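Local coordinates for gamma-glutamyltranspeptidase (Ggt) (Helicobacter pylori 26695, PDB 5BPK), which probably transfers or hydrolyses gamma-glutamyl groups, as an N-terminal nucleophile (Ntn) hydrolase caught here with an acivicin-like dihydro-oxazole amino acid in its ligand pocket, at residues 131-136 against 153-158; 13-18 against 86-91. All blocks are in the same frame, centred on the assembly; numbering follows the deposited sequence.

Contact 1. Residues 131-136 against 153-158; sequences DELRIE and YQIVTK. With EDO (1,2-ethanediol), chain R.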
ATOM      1  N   ASP B 131      14.473 -17.599  -1.912  1.00 13.92           N
ATOM      2  CA  ASP B 131      14.042 -18.724  -1.091  1.00 14.29           C
ATOM      3  C   ASP B 131      14.715 -18.595   0.272  1.00 15.22           C
ATOM      4  O   ASP B 131      15.761 -19.197   0.553  1.00 16.07           O
ATOM      5  CB  ASP B 131      14.346 -20.060  -1.788  1.00 14.62           C
ATOM      6  CG  ASP B 131      13.812 -21.258  -1.027  1.00 15.35           C
ATOM      7  OD1 ASP B 131      13.311 -21.095   0.113  1.00 15.26           O
ATOM      8  OD2 ASP B 131      13.893 -22.381  -1.567  1.00 17.10           O
ATOM      9  N   GLU B 132      14.087 -17.778   1.103  1.00 13.35           N
ATOM     10  CA  GLU B 132      14.610 -17.438   2.430  1.00 13.55           C
ATOM     11  C   GLU B 132      13.449 -17.130   3.366  1.00 12.96           C
ATOM     12  O   GLU B 132      12.393 -16.668   2.930  1.00 14.85           O
ATOM     13  CB  GLU B 132      15.551 -16.231   2.348  1.00 13.95           C
ATOM     14  CG  GLU B 132      14.868 -14.903   2.032  1.00 14.81           C
ATOM     15  CD  GLU B 132      15.827 -13.739   1.816  1.00 15.50           C
ATOM     16  OE1 GLU B 132      17.035 -13.963   1.529  1.00 18.15           O
ATOM     17  OE2 GLU B 132      15.352 -12.576   1.910  1.00 18.83           O
ATOM     18  N   LEU B 133      13.650 -17.392   4.652  1.00 11.78           N
ATOM     19  CA  LEU B 133      12.685 -16.968   5.668  1.00 13.77           C
ATOM     20  C   LEU B 133      13.253 -15.707   6.301  1.00 13.28           C
ATOM     21  O   LEU B 133      14.219 -15.753   7.070  1.00 13.30           O
ATOM     22  CB  LEU B 133      12.434 -18.065   6.715  1.00 14.85           C
ATOM     23  CG  LEU B 133      11.345 -17.769   7.770  1.00 11.34           C
ATOM     24  CD1 LEU B 133       9.950 -17.610   7.118  1.00 13.06           C
ATOM     25  CD2 LEU B 133      11.335 -18.910   8.791  1.00 15.74           C
ATOM     26  N   ARG B 134      12.662 -14.575   5.944  1.00 12.37           N
ATOM     27  CA  ARG B 134      13.101 -13.280   6.425  1.00 13.42           C
ATOM     28  C   ARG B 134      12.480 -13.015   7.791  1.00 11.63           C
ATOM     29  O   ARG B 134      11.269 -13.179   7.969  1.00 12.41           O
ATOM     30  CB  ARG B 134      12.698 -12.200   5.417  1.00 12.80           C
ATOM     31  CG  ARG B 134      12.856 -10.787   5.904  1.00 14.23           C
ATOM     32  CD  ARG B 134      12.561  -9.785   4.833  1.00 14.69           C
ATOM     33  NE  ARG B 134      12.802  -8.435   5.334  1.00 12.10           N
ATOM     34  CZ  ARG B 134      12.962  -7.351   4.580  1.00 12.66           C
ATOM     35  NH1 ARG B 134      12.889  -7.435   3.256  1.00 15.44           N
ATOM     36  NH2 ARG B 134      13.200  -6.168   5.155  1.00 16.13           N
ATOM     37  N   ILE B 135      13.323 -12.617   8.742  1.00 10.74           N
ATOM     38  CA  ILE B 135      12.889 -12.270  10.094  1.00 11.14           C
ATOM     39  C   ILE B 135      13.403 -10.883  10.502  1.00 11.16           C
ATOM     40  O   ILE B 135      14.222 -10.275   9.794  1.00 12.08           O
ATOM     41  CB  ILE B 135      13.322 -13.365  11.114  1.00 10.58           C
ATOM     42  CG1 ILE B 135      14.845 -13.426  11.271  1.00 13.00           C
ATOM     43  CG2 ILE B 135      12.785 -14.712  10.671  1.00 12.86           C
ATOM     44  CD1 ILE B 135      15.290 -14.110  12.532  1.00 11.91           C
ATOM     45  N   GLU B 136      12.940 -10.414  11.660  1.00 12.28           N
ATOM     46  CA  GLU B 136      13.360  -9.131  12.237  1.00 11.05           C
ATOM     47  C   GLU B 136      14.255  -9.367  13.433  1.00 10.79           C
ATOM     48  O   GLU B 136      14.173 -10.411  14.091  1.00 12.29           O
ATOM     49  CB  GLU B 136      12.136  -8.293  12.647  1.00 10.38           C
ATOM     50  CG  GLU B 136      11.211  -7.975  11.473  1.00 12.56           C
ATOM     51  CD  GLU B 136       9.954  -7.246  11.875  1.00  9.76           C
ATOM     52  OE1 GLU B 136       9.328  -7.614  12.913  1.00 12.03           O
ATOM     53  OE2 GLU B 136       9.591  -6.274  11.158  1.00 12.35           O
ATOM     54  N   TYR B 153      14.679 -24.167   6.267  1.00 15.80           N
ATOM     55  CA  TYR B 153      14.627 -22.726   5.995  1.00 15.18           C
ATOM     56  C   TYR B 153      16.030 -22.115   6.062  1.00 15.62           C
ATOM     57  O   TYR B 153      16.836 -22.480   6.926  1.00 17.38           O
ATOM     58  CB  TYR B 153      13.696 -22.005   6.986  1.00 15.61           C
ATOM     59  CG  TYR B 153      12.237 -22.332   6.787  1.00 11.91           C
ATOM     60  CD1 TYR B 153      11.556 -21.861   5.665  1.00 12.64           C
ATOM     61  CD2 TYR B 153      11.534 -23.108   7.703  1.00 13.52           C
ATOM     62  CE1 TYR B 153      10.220 -22.166   5.454  1.00 15.64           C
ATOM     63  CE2 TYR B 153      10.175 -23.423   7.501  1.00 14.72           C
ATOM     64  CZ  TYR B 153       9.529 -22.935   6.373  1.00 14.50           C
ATOM     65  OH  TYR B 153       8.202 -23.215   6.142  1.00 13.82           O
ATOM     66  N   GLN B 154      16.302 -21.177   5.157  1.00 16.14           N
ATOM     67  CA  GLN B 154      17.472 -20.316   5.244  1.00 18.00           C
ATOM     68  C   GLN B 154      16.982 -19.027   5.878  1.00 15.59           C
ATOM     69  O   GLN B 154      16.309 -18.234   5.224  1.00 15.98           O
ATOM     70  CB  GLN B 154      18.057 -20.031   3.855  1.00 21.13           C
ATOM     71  CG  GLN B 154      18.421 -21.282   3.057  1.00 28.68           C
ATOM     72  CD  GLN B 154      19.610 -22.023   3.636  1.00 35.81           C
ATOM     73  OE1 GLN B 154      19.514 -23.204   3.990  1.00 43.67           O
ATOM     74  NE2 GLN B 154      20.741 -21.332   3.740  1.00 38.89           N
ATOM     75  N   ILE B 155      17.306 -18.837   7.151  1.00 15.33           N
ATOM     76  CA  ILE B 155      16.775 -17.721   7.933  1.00 14.13           C
ATOM     77  C   ILE B 155      17.722 -16.544   7.808  1.00 13.56           C
ATOM     78  O   ILE B 155      18.939 -16.694   7.989  1.00 18.21           O
ATOM     79  CB  ILE B 155      16.585 -18.115   9.403  1.00 14.84           C
ATOM     80  CG1 ILE B 155      15.656 -19.328   9.484  1.00 16.74           C
ATOM     81  CG2 ILE B 155      16.046 -16.907  10.216  1.00 16.22           C
ATOM     82  CD1 ILE B 155      15.401 -19.823  10.869  1.00 17.65           C
ATOM     83  N   VAL B 156      17.163 -15.380   7.487  1.00 13.21           N
ATOM     84  CA  VAL B 156      17.937 -14.160   7.300  1.00 13.94           C
ATOM     85  C   VAL B 156      17.280 -13.020   8.080  1.00 13.78           C
ATOM     86  O   VAL B 156      16.065 -12.806   7.992  1.00 12.95           O
ATOM     87  CB  VAL B 156      18.076 -13.775   5.810  1.00 15.03           C
ATOM     88  CG1 VAL B 156      18.761 -14.899   5.044  1.00 19.79           C
ATOM     89  CG2 VAL B 156      16.740 -13.465   5.172  1.00 17.69           C
ATOM     90  N   THR B 157      18.089 -12.306   8.855  1.00 15.40           N
ATOM     91  CA  THR B 157      17.603 -11.162   9.607  1.00 13.35           C
ATOM     92  C   THR B 157      17.835  -9.917   8.758  1.00 14.19           C
ATOM     93  O   THR B 157      18.970  -9.630   8.357  1.00 14.72           O
ATOM     94  CB  THR B 157      18.317 -11.035  10.972  1.00 12.93           C
ATOM     95  OG1 THR B 157      18.177 -12.260  11.714  1.00 15.37           O
ATOM     96  CG2 THR B 157      17.755  -9.853  11.764  1.00 16.93           C
ATOM     97  N   LYS B 158      16.748  -9.196   8.487  1.00 13.00           N
ATOM     98  CA  LYS B 158      16.746  -8.020   7.639  1.00 12.81           C
ATOM     99  C   LYS B 158      16.006  -6.875   8.333  1.00 12.25           C
ATOM    100  O   LYS B 158      15.429  -7.068   9.400  1.00 13.56           O
ATOM    101  CB  LYS B 158      16.119  -8.354   6.281  1.00 14.68           C
ATOM    102  CG  LYS B 158      17.044  -9.160   5.380  1.00 16.53           C
ATOM    103  CD  LYS B 158      16.422  -9.445   4.017  1.00 18.46           C
ATOM    104  CE  LYS B 158      17.452  -9.986   3.036  1.00 17.96           C
ATOM    105  NZ  LYS B 158      16.833 -10.348   1.727  1.00 18.71           N
TER
HETATM  106  C1  EDO R 704       9.012 -13.438  13.829  1.00 15.64           C
HETATM  107  O1  EDO R 704       8.711 -14.837  13.731  1.00 19.65           O
HETATM  108  C2  EDO R 704      10.403 -13.159  13.249  1.00 14.35           C
HETATM  109  O2  EDO R 704      10.755 -11.757  13.259  1.00 12.99           O
HETATM  110  O   HOH W   1      14.429 -20.822   2.980  1.00 19.30           O
HETATM  111  O   HOH W   2      18.610 -12.165   0.041  1.00 41.63           O
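Leu133 and Ile135 each turn N-H and C=O toward 153-158: Leu133 N donates to Gln154 O (2.8 Å) and Ile135 N to Val156 O, while Leu133 O accepts from Val156 N and Ile135 O from Lys158 N. This last bond is nearly straight, 173° at the hydrogen. The tight side is apolar. CD2 of Leu133 sits over one face of the Tyr153 ring, offset toward its rim, while CD1 of Ile135 meets Ile155 CG2 at 3.7 Å. Leucine, isoleucine and the tyrosine ring suit this face, because Leu148 of helix 142-151 packs on Leu133, Tyr153 and Ile155. The strands run parallel, and with that helix as the connection they form a beta-alpha-beta unit. On the other face, more open to solvent, long charged chains take over. Glu132 starts with CG between backbone N and carbonyl carbon (chi1 70°), then runs extended past Val156 CG2, which lies 3.5 Å from Glu132 CD. Its OE2 uses the syn lone pair to receive Lys158 NZ at 2.7 Å, and a water joins OE1 to the same nitrogen. The extended Arg134 crosses Lys158 at about a right angle, with Lys158 CB 3.5 Å from Arg134 NE; Arg134 NH2 is hydrogen-bonded to Pro159 O. At Glu136 the backbone N donates to O2 of a bound 1,2-ethanediol, probably from the crystallisation liquor (3.0 Å).

Contact 2. Residues 13-18 against 86-91; sequences AVSVTY and FLVVGS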
ATOM      1  N   ALA B  13     -16.182   2.261   7.471  1.00 11.99           N
ATOM      2  CA  ALA B  13     -14.741   2.115   7.617  1.00 11.67           C
ATOM      3  C   ALA B  13     -14.081   2.210   6.251  1.00 11.42           C
ATOM      4  O   ALA B  13     -14.635   1.735   5.248  1.00 11.34           O
ATOM      5  CB  ALA B  13     -14.386   0.796   8.285  1.00 12.29           C
ATOM      6  N   VAL B  14     -12.904   2.833   6.227  1.00 10.58           N
ATOM      7  CA  VAL B  14     -12.169   3.109   5.004  1.00 11.25           C
ATOM      8  C   VAL B  14     -10.708   2.756   5.275  1.00 10.01           C
ATOM      9  O   VAL B  14     -10.101   3.254   6.231  1.00 10.62           O
ATOM     10  CB  VAL B  14     -12.278   4.600   4.608  1.00 11.08           C
ATOM     11  CG1 VAL B  14     -11.543   4.865   3.313  1.00 11.13           C
ATOM     12  CG2 VAL B  14     -13.745   5.026   4.484  1.00 13.76           C
ATOM     13  N   SER B  15     -10.156   1.899   4.426  1.00  9.41           N
ATOM     14  CA  SER B  15      -8.787   1.436   4.544  1.00  9.39           C
ATOM     15  C   SER B  15      -8.087   1.810   3.240  1.00  9.75           C
ATOM     16  O   SER B  15      -8.479   1.338   2.170  1.00  9.86           O
ATOM     17  CB  SER B  15      -8.791  -0.068   4.774  1.00 10.48           C
ATOM     18  OG  SER B  15      -7.525  -0.526   5.184  1.00 12.51           O
ATOM     19  N   VAL B  16      -7.111   2.719   3.326  1.00  9.50           N
ATOM     20  CA  VAL B  16      -6.479   3.296   2.141  1.00  9.19           C
ATOM     21  C   VAL B  16      -4.976   3.034   2.152  1.00  8.37           C
ATOM     22  O   VAL B  16      -4.289   3.415   3.108  1.00  8.84           O
ATOM     23  CB  VAL B  16      -6.677   4.817   2.062  1.00  8.80           C
ATOM     24  CG1 VAL B  16      -6.014   5.364   0.778  1.00 10.80           C
ATOM     25  CG2 VAL B  16      -8.169   5.193   2.144  1.00 12.93           C
ATOM     26  N   THR B  17      -4.478   2.361   1.118  1.00  8.36           N
ATOM     27  CA  THR B  17      -3.041   2.285   0.878  1.00  8.83           C
ATOM     28  C   THR B  17      -2.756   3.020  -0.417  1.00  8.99           C
ATOM     29  O   THR B  17      -3.378   2.753  -1.474  1.00 10.06           O
ATOM     30  CB  THR B  17      -2.501   0.841   0.784  1.00  8.53           C
ATOM     31  OG1 THR B  17      -3.110   0.005   1.776  1.00  9.76           O
ATOM     32  CG2 THR B  17      -0.973   0.822   0.977  1.00  9.85           C
ATOM     33  N   TYR B  18      -1.835   3.970  -0.358  1.00  8.52           N
ATOM     34  CA  TYR B  18      -1.484   4.708  -1.570  1.00  9.41           C
ATOM     35  C   TYR B  18      -0.018   5.116  -1.557  1.00  8.75           C
ATOM     36  O   TYR B  18       0.679   4.959  -0.535  1.00  9.55           O
ATOM     37  CB  TYR B  18      -2.477   5.862  -1.820  1.00 10.16           C
ATOM     38  CG  TYR B  18      -2.224   7.200  -1.123  1.00  9.48           C
ATOM     39  CD1 TYR B  18      -1.666   7.278   0.153  1.00  9.56           C
ATOM     40  CD2 TYR B  18      -2.603   8.386  -1.733  1.00  9.11           C
ATOM     41  CE1 TYR B  18      -1.439   8.507   0.769  1.00 11.09           C
ATOM     42  CE2 TYR B  18      -2.378   9.625  -1.123  1.00 10.08           C
ATOM     43  CZ  TYR B  18      -1.794   9.676   0.121  1.00 10.65           C
ATOM     44  OH  TYR B  18      -1.556  10.887   0.732  1.00 12.12           O
ATOM     45  N   PHE B  86     -14.776  -5.041  12.406  1.00 12.58           N
ATOM     46  CA  PHE B  86     -13.968  -5.617  13.482  1.00 11.45           C
ATOM     47  C   PHE B  86     -12.522  -5.105  13.410  1.00 11.30           C
ATOM     48  O   PHE B  86     -11.974  -4.653  14.417  1.00 11.82           O
ATOM     49  CB  PHE B  86     -14.035  -7.153  13.418  1.00 13.80           C
ATOM     50  CG  PHE B  86     -13.184  -7.855  14.448  1.00 14.58           C
ATOM     51  CD1 PHE B  86     -13.438  -7.702  15.802  1.00 17.55           C
ATOM     52  CD2 PHE B  86     -12.150  -8.704  14.060  1.00 13.61           C
ATOM     53  CE1 PHE B  86     -12.666  -8.366  16.755  1.00 18.12           C
ATOM     54  CE2 PHE B  86     -11.369  -9.364  14.999  1.00 15.16           C
ATOM     55  CZ  PHE B  86     -11.629  -9.194  16.354  1.00 16.17           C
ATOM     56  N   LEU B  87     -11.904  -5.197  12.230  1.00 12.20           N
ATOM     57  CA  LEU B  87     -10.561  -4.652  12.005  1.00 11.75           C
ATOM     58  C   LEU B  87     -10.481  -3.821  10.733  1.00 10.13           C
ATOM     59  O   LEU B  87     -11.118  -4.146   9.733  1.00 10.76           O
ATOM     60  CB  LEU B  87      -9.522  -5.776  11.902  1.00 11.22           C
ATOM     61  CG  LEU B  87      -9.337  -6.693  13.116  1.00 11.19           C
ATOM     62  CD1 LEU B  87      -8.497  -7.931  12.755  1.00 14.26           C
ATOM     63  CD2 LEU B  87      -8.703  -5.922  14.286  1.00 16.54           C
ATOM     64  N   VAL B  88      -9.692  -2.749  10.786  1.00  8.75           N
ATOM     65  CA  VAL B  88      -9.306  -1.968   9.616  1.00  9.86           C
ATOM     66  C   VAL B  88      -7.781  -1.978   9.607  1.00 10.41           C
ATOM     67  O   VAL B  88      -7.141  -1.535  10.563  1.00 11.16           O
ATOM     68  CB  VAL B  88      -9.857  -0.528   9.674  1.00 10.50           C
ATOM     69  CG1 VAL B  88      -9.686   0.177   8.309  1.00 12.10           C
ATOM     70  CG2 VAL B  88     -11.321  -0.539  10.115  1.00 11.24           C
ATOM     71  N   VAL B  89      -7.193  -2.526   8.552  1.00 12.43           N
ATOM     72  CA  VAL B  89      -5.767  -2.799   8.561  1.00 11.73           C
ATOM     73  C   VAL B  89      -5.143  -2.693   7.168  1.00 10.97           C
ATOM     74  O   VAL B  89      -5.798  -2.899   6.156  1.00 11.75           O
ATOM     75  CB  VAL B  89      -5.504  -4.181   9.201  1.00 12.53           C
ATOM     76  CG1 VAL B  89      -6.138  -5.273   8.379  1.00 12.70           C
ATOM     77  CG2 VAL B  89      -4.018  -4.424   9.435  1.00 14.95           C
ATOM     78  N   GLY B  90      -3.865  -2.350   7.145  1.00  9.53           N
ATOM     79  CA  GLY B  90      -3.087  -2.277   5.918  1.00  9.32           C
ATOM     80  C   GLY B  90      -1.675  -1.839   6.246  1.00  9.21           C
ATOM     81  O   GLY B  90      -1.373  -1.515   7.403  1.00  9.77           O
ATOM     82  N   SER B  91      -0.811  -1.850   5.231  1.00 10.19           N
ATOM     83  CA  SER B  91       0.595  -1.519   5.398  1.00  9.98           C
ATOM     84  C   SER B  91       1.263  -1.238   4.072  1.00 11.15           C
ATOM     85  O   SER B  91       0.817  -1.747   3.038  1.00 10.13           O
ATOM     86  CB  SER B  91       1.332  -2.708   6.035  1.00 10.01           C
ATOM     87  OG  SER B  91       2.696  -2.420   6.294  1.00 10.64           O
TER
HETATM   88  O   HOH W   3      -1.696  -2.377   2.188  1.00 10.57           O
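Val88 packs its two methyl branches against Ala13 and Ser15. CG2 of Val88 meets the CB of Ala13 at 3.8 Å, and Val88 CG1, anti to the backbone N (chi1 -168°), reaches the CB of Ser15 at 3.7 Å and lies equally close to Val14 O. The small Ala13 and Ser15, whose CB atoms turn to 86-91, suit a place opposite a branched valine; the axes of segments 13-18 and 86-89 come no closer than 7.0 Å. One step on, the contact turns polar. The hydroxyl of Ser15, anti to its own backbone N, approaches Val89 O at 3.1 Å in a weak hydrogen bond that is not settled, since another acceptor is within reach of the same proton; Thr77 N makes a weak hydrogen bond to Ser15 OG. At Gly90 the backbone passes opposite Thr17 with no side chain of its own, and a water takes up the bridging: it lies 2.8 Å from Thr17 OG1 and donates to Ser91 O at 2.7 Å. The methyl CG2 of Thr17 also rests 3.7 Å from Ser91 O, so the threonine offers this carbonyl both a carbon contact and a water link.

Farther out, His3 ND1 is hydrogen-bonded to Thr17 OG1, and Asp163 N to Ser91 OG. Strand 13-19 pairs with strand 2-8 and with an antiparallel strand of the other Ggt chain, whereas Val89, its CB turned away from 13-18, packs on Val104 and Ile105 of helix 96-109. The side chain of Thr17 is about 5 Å from the bound dihydro-oxazole inhibitor, whose pocket includes Thr1, Thr19, Gly93 and Gly94. Two facing beta layers, with helix 96-109 against that of 84-89, are consistent with the Ntn-hydrolase sandwich.

From the N terminus, strand 2-8 turns back into 13-18, which contact 2 ties to 86-91 after 67 intervening residues that hold strand 77-81 but no helix. The chain then passes through helices 96-109 and 115-120 before contact 1 opens at 131-136 and closes at 153-158 across 16 residues, ten of them in helix 142-151. The two loops follow in series and neither nest nor cross. Contact 2 joins two sheets close to the ligand pocket; contact 1 closes a small parallel pair on the opposite side of the chain's centre. Their centres lie about 27 Å apart, with nearest atoms about 9 Å apart. Strands 166-171 and 176-181 follow, returning the chain to the sheet of 84-89.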